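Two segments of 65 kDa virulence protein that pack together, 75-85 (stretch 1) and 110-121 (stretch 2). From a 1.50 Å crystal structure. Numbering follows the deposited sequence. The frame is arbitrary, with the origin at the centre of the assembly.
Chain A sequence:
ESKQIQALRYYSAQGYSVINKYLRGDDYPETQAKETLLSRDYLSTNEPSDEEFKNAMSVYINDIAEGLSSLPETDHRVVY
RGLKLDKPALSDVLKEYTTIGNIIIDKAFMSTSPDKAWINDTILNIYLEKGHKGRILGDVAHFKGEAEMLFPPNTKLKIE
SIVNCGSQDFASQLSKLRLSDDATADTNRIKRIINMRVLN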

ATOM      1  N   ASP A  75     -17.155   0.409   6.666  1.00 29.25           N
ATOM      2  CA  ASP A  75     -17.721   1.724   6.375  1.00 29.64           C
ATOM      3  C   ASP A  75     -16.725   2.865   6.315  1.00 28.93           C
ATOM      4  O   ASP A  75     -17.136   4.033   6.316  1.00 29.24           O
ATOM      5  CB  ASP A  75     -18.805   2.056   7.428  1.00 30.40           C
ATOM      6  CG  ASP A  75     -20.091   1.279   7.218  1.00 34.13           C
ATOM      7  OD1 ASP A  75     -20.267   0.612   6.164  1.00 35.93           O
ATOM      8  OD2 ASP A  75     -20.985   1.361   8.100  1.00 41.56           O
ATOM      9  N   HIS A  76     -15.425   2.579   6.320  1.00 27.86           N
ATOM     10  CA  HIS A  76     -14.384   3.629   6.321  1.00 26.86           C
ATOM     11  C   HIS A  76     -14.495   4.536   5.134  1.00 25.94           C
ATOM     12  O   HIS A  76     -14.783   4.093   4.020  1.00 25.24           O
ATOM     13  CB  HIS A  76     -12.998   3.024   6.385  1.00 27.46           C
ATOM     14  CG  HIS A  76     -12.792   2.191   7.596  1.00 26.12           C
ATOM     15  ND1 HIS A  76     -13.112   0.856   7.618  1.00 27.98           N
ATOM     16  CD2 HIS A  76     -12.371   2.501   8.844  1.00 28.98           C
ATOM     17  CE1 HIS A  76     -12.868   0.367   8.819  1.00 26.77           C
ATOM     18  NE2 HIS A  76     -12.444   1.346   9.591  1.00 28.15           N
ATOM     19  N   ARG A  77     -14.326   5.838   5.409  1.00 25.73           N
ATOM     20  CA  ARG A  77     -14.389   6.849   4.350  1.00 25.70           C
ATOM     21  C   ARG A  77     -13.114   7.646   4.247  1.00 23.49           C
ATOM     22  O   ARG A  77     -13.022   8.522   3.388  1.00 23.76           O
ATOM     23  CB  ARG A  77     -15.576   7.777   4.530  1.00 26.29           C
ATOM     24  CG  ARG A  77     -16.923   7.084   4.329  1.00 26.35           C
ATOM     25  CD  ARG A  77     -17.228   6.545   2.891  1.00 28.32           C
ATOM     26  NE  ARG A  77     -17.222   7.616   1.887  1.00 28.18           N
ATOM     27  CZ  ARG A  77     -18.276   8.320   1.498  1.00 31.09           C
ATOM     28  NH1 ARG A  77     -19.465   8.097   2.019  1.00 32.98           N
ATOM     29  NH2 ARG A  77     -18.130   9.264   0.576  1.00 31.99           N
ATOM     30  N   VAL A  78     -12.103   7.285   5.043  1.00 22.85           N
ATOM     31  CA  VAL A  78     -10.780   7.863   4.953  1.00 22.87           C
ATOM     32  C   VAL A  78      -9.782   6.897   5.584  1.00 23.32           C
ATOM     33  O   VAL A  78     -10.078   6.188   6.533  1.00 25.70           O
ATOM     34  CB  VAL A  78     -10.764   9.260   5.646  1.00 23.84           C
ATOM     35  CG1 VAL A  78     -11.043   9.124   7.155  1.00 25.34           C
ATOM     36  CG2 VAL A  78      -9.495  10.025   5.347  1.00 22.68           C
ATOM     37  N   VAL A  79      -8.587   6.872   5.032  1.00 22.22           N
ATOM     38  CA  VAL A  79      -7.487   6.098   5.597  1.00 21.96           C
ATOM     39  C   VAL A  79      -6.208   6.913   5.442  1.00 21.55           C
ATOM     40  O   VAL A  79      -6.181   7.939   4.728  1.00 21.36           O
ATOM     41  CB  VAL A  79      -7.315   4.700   4.875  1.00 22.45           C
ATOM     42  CG1 VAL A  79      -8.439   3.783   5.214  1.00 23.72           C
ATOM     43  CG2 VAL A  79      -7.157   4.875   3.412  1.00 22.31           C
ATOM     44  N   TYR A  80      -5.135   6.450   6.060  1.00 20.61           N
ATOM     45  CA  TYR A  80      -3.931   7.235   6.176  1.00 22.07           C
ATOM     46  C   TYR A  80      -2.720   6.435   5.839  1.00 21.86           C
ATOM     47  O   TYR A  80      -2.678   5.188   6.019  1.00 23.67           O
ATOM     48  CB  TYR A  80      -3.721   7.733   7.632  1.00 24.59           C
ATOM     49  CG  TYR A  80      -4.949   8.352   8.215  1.00 26.62           C
ATOM     50  CD1 TYR A  80      -5.314   9.633   7.856  1.00 29.42           C
ATOM     51  CD2 TYR A  80      -5.812   7.635   9.008  1.00 28.82           C
ATOM     52  CE1 TYR A  80      -6.465  10.218   8.344  1.00 31.41           C
ATOM     53  CE2 TYR A  80      -6.995   8.204   9.508  1.00 31.67           C
ATOM     54  CZ  TYR A  80      -7.303   9.528   9.168  1.00 30.22           C
ATOM     55  OH  TYR A  80      -8.429  10.202   9.603  1.00 34.77           O
ATOM     56  N   ARG A  81      -1.710   7.131   5.344  1.00 21.48           N
ATOM     57  CA  ARG A  81      -0.432   6.541   5.049  1.00 23.65           C
ATOM     58  C   ARG A  81       0.682   7.560   5.170  1.00 23.27           C
ATOM     59  O   ARG A  81       0.555   8.616   4.611  1.00 24.71           O
ATOM     60  CB  ARG A  81      -0.400   5.877   3.674  1.00 25.20           C
ATOM     61  CG  ARG A  81       0.891   5.242   3.353  1.00 28.44           C
ATOM     62  CD  ARG A  81       1.297   4.140   4.305  1.00 33.95           C
ATOM     63  NE  ARG A  81       2.595   3.600   3.933  1.00 36.69           N
ATOM     64  CZ  ARG A  81       2.818   2.765   2.920  1.00 40.92           C
ATOM     65  NH1 ARG A  81       1.830   2.342   2.160  1.00 40.02           N
ATOM     66  NH2 ARG A  81       4.064   2.343   2.674  1.00 40.62           N
ATOM     67  N   GLY A  82       1.728   7.215   5.888  1.00 23.23           N
ATOM     68  CA  GLY A  82       2.982   7.964   5.897  1.00 23.38           C
ATOM     69  C   GLY A  82       3.905   7.427   4.815  1.00 25.68           C
ATOM     70  O   GLY A  82       4.057   6.172   4.686  1.00 28.49           O
ATOM     71  N   LEU A  83       4.487   8.316   4.003  1.00 25.64           N
ATOM     72  CA  LEU A  83       5.466   8.006   2.928  1.00 27.88           C
ATOM     73  C   LEU A  83       6.726   8.858   3.060  1.00 26.91           C
ATOM     74  O   LEU A  83       6.704  10.001   3.507  1.00 24.30           O
ATOM     75  CB  LEU A  83       4.903   8.271   1.505  1.00 28.88           C
ATOM     76  CG  LEU A  83       3.776   7.502   0.854  1.00 35.11           C
ATOM     77  CD1 LEU A  83       3.606   7.978  -0.571  1.00 35.61           C
ATOM     78  CD2 LEU A  83       4.060   6.031   0.868  1.00 35.39           C
ATOM     79  N   LYS A  84       7.849   8.328   2.603  1.00 26.91           N
ATOM     80  CA  LYS A  84       9.035   9.091   2.450  1.00 28.17           C
ATOM     81  C   LYS A  84       9.091   9.436   1.001  1.00 27.87           C
ATOM     82  O   LYS A  84       9.364   8.547   0.151  1.00 30.79           O
ATOM     83  CB  LYS A  84      10.221   8.241   2.857  1.00 28.75           C
ATOM     84  CG  LYS A  84      11.457   8.991   2.957  1.00 30.96           C
ATOM     85  CD  LYS A  84      12.595   8.102   3.398  1.00 34.26           C
ATOM     86  CE  LYS A  84      13.747   8.945   3.893  1.00 40.64           C
ATOM     87  NZ  LYS A  84      14.031  10.155   3.020  1.00 45.15           N
ATOM     88  N   LEU A  85       8.797  10.690   0.662  1.00 25.90           N
ATOM     89  CA  LEU A  85       8.891  11.165  -0.716  1.00 26.17           C
ATOM     90  C   LEU A  85      10.041  12.079  -1.011  1.00 27.15           C
ATOM     91  O   LEU A  85      10.254  12.392  -2.178  1.00 27.67           O
ATOM     92  CB  LEU A  85       7.620  11.890  -1.153  1.00 26.20           C
ATOM     93  CG  LEU A  85       6.330  11.119  -1.269  1.00 27.58           C
ATOM     94  CD1 LEU A  85       5.231  12.095  -1.767  1.00 29.08           C
ATOM     95  CD2 LEU A  85       6.489   9.914  -2.188  1.00 30.58           C
ATOM     96  N   MET A 110      -1.603  -1.578  -2.142  1.00 21.74           N
ATOM     97  CA  MET A 110      -1.476  -0.289  -1.408  1.00 22.67           C
ATOM     98  C   MET A 110      -1.926  -0.483   0.037  1.00 21.45           C
ATOM     99  O   MET A 110      -3.064  -0.808   0.290  1.00 20.91           O
ATOM    100  CB  MET A 110      -2.259   0.826  -2.081  1.00 23.34           C
ATOM    101  CG  MET A 110      -2.005   2.201  -1.401  1.00 25.06           C
ATOM    102  SD  MET A 110      -3.021   3.472  -2.193  1.00 28.75           S
ATOM    103  CE  MET A 110      -4.613   3.223  -1.536  1.00 26.96           C
ATOM    104  N   SER A 111      -0.992  -0.345   0.981  1.00 21.43           N
ATOM    105  CA  SER A 111      -1.287  -0.509   2.384  1.00 21.87           C
ATOM    106  C   SER A 111      -1.574   0.844   3.052  1.00 20.73           C
ATOM    107  O   SER A 111      -0.844   1.804   2.827  1.00 22.55           O
ATOM    108  CB  SER A 111      -0.091  -1.136   3.075  1.00 22.65           C
ATOM    109  OG  SER A 111      -0.316  -1.277   4.442  1.00 25.16           O
ATOM    110  N   THR A 112      -2.611   0.864   3.857  1.00 19.78           N
ATOM    111  CA  THR A 112      -3.072   2.084   4.546  1.00 20.75           C
ATOM    112  C   THR A 112      -3.585   1.679   5.937  1.00 20.77           C
ATOM    113  O   THR A 112      -3.741   0.508   6.215  1.00 21.31           O
ATOM    114  CB  THR A 112      -4.234   2.771   3.796  1.00 21.69           C
ATOM    115  OG1 THR A 112      -5.442   2.004   3.903  1.00 21.75           O
ATOM    116  CG2 THR A 112      -3.895   3.046   2.368  1.00 22.07           C
ATOM    117  N   SER A 113      -3.813   2.671   6.818  1.00 22.86           N
ATOM    118  CA  SER A 113      -4.424   2.414   8.110  1.00 23.59           C
ATOM    119  C   SER A 113      -5.701   3.212   8.281  1.00 24.10           C
ATOM    120  O   SER A 113      -5.705   4.394   7.912  1.00 24.78           O
ATOM    121  CB  SER A 113      -3.451   2.765   9.209  1.00 24.75           C
ATOM    122  OG  SER A 113      -4.169   2.831  10.435  1.00 26.06           O
ATOM    123  N   PRO A 114      -6.765   2.626   8.859  1.00 24.50           N
ATOM    124  CA  PRO A 114      -7.983   3.373   9.159  1.00 26.27           C
ATOM    125  C   PRO A 114      -7.815   4.237  10.357  1.00 26.62           C
ATOM    126  O   PRO A 114      -8.667   5.100  10.561  1.00 30.50           O
ATOM    127  CB  PRO A 114      -9.021   2.282   9.467  1.00 26.64           C
ATOM    128  CG  PRO A 114      -8.239   1.169   9.968  1.00 25.55           C
ATOM    129  CD  PRO A 114      -6.865   1.223   9.300  1.00 24.69           C
ATOM    130  N   ASP A 115      -6.729   4.028  11.124  1.00 26.25           N
ATOM    131  CA  ASP A 115      -6.635   4.535  12.515  1.00 26.68           C
ATOM    132  C   ASP A 115      -5.612   5.590  12.641  1.00 25.78           C
ATOM    133  O   ASP A 115      -5.826   6.533  13.390  1.00 26.81           O
ATOM    134  CB  ASP A 115      -6.212   3.421  13.488  1.00 27.22           C
ATOM    135  CG  ASP A 115      -7.305   2.417  13.756  1.00 30.40           C
ATOM    136  OD1 ASP A 115      -8.464   2.591  13.285  1.00 34.30           O
ATOM    137  OD2 ASP A 115      -6.987   1.453  14.480  1.00 37.08           O
ATOM    138  N   LYS A 116      -4.474   5.444  11.986  1.00 26.49           N
ATOM    139  CA  LYS A 116      -3.398   6.393  12.172  1.00 28.39           C
ATOM    140  C   LYS A 116      -2.360   6.371  11.058  1.00 27.75           C
ATOM    141  O   LYS A 116      -2.233   5.402  10.336  1.00 28.52           O
ATOM    142  CB  LYS A 116      -2.731   6.088  13.497  1.00 28.97           C
ATOM    143  CG  LYS A 116      -1.806   4.905  13.417  1.00 32.52           C
ATOM    144  CD  LYS A 116      -1.172   4.654  14.766  1.00 35.31           C
ATOM    145  CE  LYS A 116      -1.671   3.376  15.440  1.00 38.59           C
ATOM    146  NZ  LYS A 116      -0.967   3.174  16.778  1.00 40.13           N
ATOM    147  N   ALA A 117      -1.616   7.456  10.909  1.00 26.57           N
ATOM    148  CA  ALA A 117      -0.447   7.413  10.003  1.00 26.46           C
ATOM    149  C   ALA A 117       0.832   7.374  10.809  1.00 26.21           C
ATOM    150  O   ALA A 117       0.965   8.053  11.830  1.00 27.09           O
ATOM    151  CB  ALA A 117      -0.428   8.617   9.171  1.00 27.52           C
ATOM    152  N   TRP A 118       1.785   6.611  10.307  1.00 25.18           N
ATOM    153  CA  TRP A 118       3.137   6.635  10.826  1.00 27.27           C
ATOM    154  C   TRP A 118       3.837   7.824  10.245  1.00 24.87           C
ATOM    155  O   TRP A 118       3.915   8.045   9.043  1.00 25.99           O
ATOM    156  CB  TRP A 118       3.872   5.333  10.499  1.00 30.81           C
ATOM    157  CG  TRP A 118       3.309   4.238  11.412  1.00 34.89           C
ATOM    158  CD1 TRP A 118       2.073   3.635  11.315  1.00 40.26           C
ATOM    159  CD2 TRP A 118       3.916   3.723  12.577  1.00 38.12           C
ATOM    160  NE1 TRP A 118       1.915   2.733  12.338  1.00 41.68           N
ATOM    161  CE2 TRP A 118       3.031   2.771  13.127  1.00 39.24           C
ATOM    162  CE3 TRP A 118       5.141   3.937  13.198  1.00 40.45           C
ATOM    163  CZ2 TRP A 118       3.332   2.054  14.267  1.00 40.15           C
ATOM    164  CZ3 TRP A 118       5.441   3.227  14.339  1.00 40.63           C
ATOM    165  CH2 TRP A 118       4.539   2.287  14.862  1.00 41.13           C
ATOM    166  N   ILE A 119       4.350   8.630  11.148  1.00 22.28           N
ATOM    167  CA  ILE A 119       4.995   9.895  10.752  1.00 22.57           C
ATOM    168  C   ILE A 119       6.144   9.657   9.783  1.00 21.23           C
ATOM    169  O   ILE A 119       6.928   8.699   9.940  1.00 22.72           O
ATOM    170  CB  ILE A 119       5.455  10.605  11.991  1.00 21.05           C
ATOM    171  CG1 ILE A 119       4.264  11.063  12.859  1.00 20.68           C
ATOM    172  CG2 ILE A 119       6.399  11.799  11.627  1.00 21.61           C
ATOM    173  CD1 ILE A 119       4.614  11.520  14.224  1.00 23.65           C
ATOM    174  N   ASN A 120       6.193  10.480   8.750  1.00 21.24           N
ATOM    175  CA  ASN A 120       7.215  10.499   7.759  1.00 21.52           C
ATOM    176  C   ASN A 120       7.208  11.874   7.101  1.00 19.84           C
ATOM    177  O   ASN A 120       6.446  12.746   7.526  1.00 20.33           O
ATOM    178  CB  ASN A 120       6.946   9.416   6.705  1.00 24.98           C
ATOM    179  CG  ASN A 120       8.183   8.788   6.169  1.00 26.85           C
ATOM    180  OD1 ASN A 120       9.198   9.462   5.907  1.00 28.97           O
ATOM    181  ND2 ASN A 120       8.124   7.425   5.976  1.00 31.47           N
ATOM    182  N   ASP A 121       8.038  12.085   6.090  1.00 19.12           N
ATOM    183  CA  ASP A 121       8.042  13.415   5.460  1.00 20.11           C
ATOM    184  C   ASP A 121       6.706  13.814   4.838  1.00 18.78           C
ATOM    185  O   ASP A 121       6.366  14.991   4.776  1.00 19.39           O
ATOM    186  CB  ASP A 121       9.244  13.658   4.532  1.00 21.51           C
ATOM    187  CG  ASP A 121       9.261  12.845   3.213  1.00 22.92           C
ATOM    188  OD1 ASP A 121       8.212  12.772   2.543  1.00 22.94           O
ATOM    189  OD2 ASP A 121      10.378  12.319   2.846  1.00 24.43           O
TER
HETATM  190  O   HOH W   1     -10.956   5.810   8.992  1.00 36.70           O
HETATM  191  O   HOH W   2       1.592   1.032  -0.111  1.00 40.00           O
HETATM  192  O   HOH W   3       1.578   4.881   7.876  1.00 27.16           O
HETATM  193  O   HOH W   4       5.659   6.034   7.590  1.00 28.34           O
HETATM  194  O   HOH W   5      12.495  11.885   4.285  1.00 32.19           O

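The two stretches meet through one backbone bridge and a series of side chains fitted around it. Tyr80, within strand 78-83, and Ser113, just past strand 110-112, form a single antiparallel pair: Tyr80 N donates to Ser113 O at 2.8 Å, and Ser113 N donates to Tyr80 O at 2.9 Å. The strand axes cross at 106°, and the pairing is a single bridge; side chains, a backbone CA-H contact and water carry the contact onward.

Tyr80 gives up more area to the other stretch than any other residue here. Its chi1 of -48° (m) and chi2 of -77° lay the ring along the backbone of 113-116. Pro114 O lies at the ring edge, near its plane, 3.7 Å from Tyr80 CE2, while Tyr80 CB packs 3.7 Å from Ala117 CB. The small methyl of Ala117, buried and directed toward stretch 1, packs where the backbones lie close, with Arg81 CA 5.0 Å from Ala117 CA. Within stretch 2, the t rotamer of Ser113 places OG where Ser113 OG accepts from both Asp115 N (2.9 Å) and Lys116 N (3.1 Å), a task suited to a short hydroxyl side chain.

On the other side of the bridge in sequence, Val79 is buried. Its chi1 of -71° brings Val79 CG2 to 3.4 Å from Thr112 OG1 and Val79 CG1 to 4.0 Å from Pro114 CA, so the branched side chain fills space beside both residues. Farther out, His76 CD2 lies 3.4 Å from Pro114 CB. The compact proline ring offers an apolar surface, and its lack of an N-H costs nothing in the bridge, where Ser113 supplies both donor and acceptor. Water 1 joins Val78 O (2.6 Å) to Pro114 O (2.9 Å).

Arg81 starts sideways, but its t, p, t course through chi1 to chi3 brings the guanidinium back to stretch 2. Arg81 NH1 donates to Ser111 O at 2.8 Å, with the oxygen at the edge of the group near its plane, as suits a guanidinium N-H. Water 2 also links Arg81 NH1 (2.6 Å) to Ser111 N (3.1 Å). Within its own stretch, Arg81 NE makes a weak bond to Gly82 O at 3.1 Å.

Glycine is well suited to position 82: an ideal CB would lie 1.8 Å from Trp118 O, a clash. Its absence allows a CA-H...O contact, Gly82 CA to Trp118 O at 3.3 Å. Water 3 bridges Gly82 N and Trp118 N at 3.1 and 3.0 Å. The Trp118 side chain sets out sideways and its end leads off from stretch 1.

At the far end Asn120 points toward stretch 1, with Asn120 CB 3.3 Å from Leu83 O. Its chi1 of -145° lies between wells, and Asn120 OD1 accepts from Asp121 N at 2.9 Å. Asp121, in the p rotamer, swings its carboxylate inward so that Asp121 OD1 accepts from Leu85 N at 2.9 Å. Lys84 NZ remains 4.2 Å from Asp121 OD2, beyond a salt bridge; water 5 spans the gap with 2.6 Å bonds to both atoms.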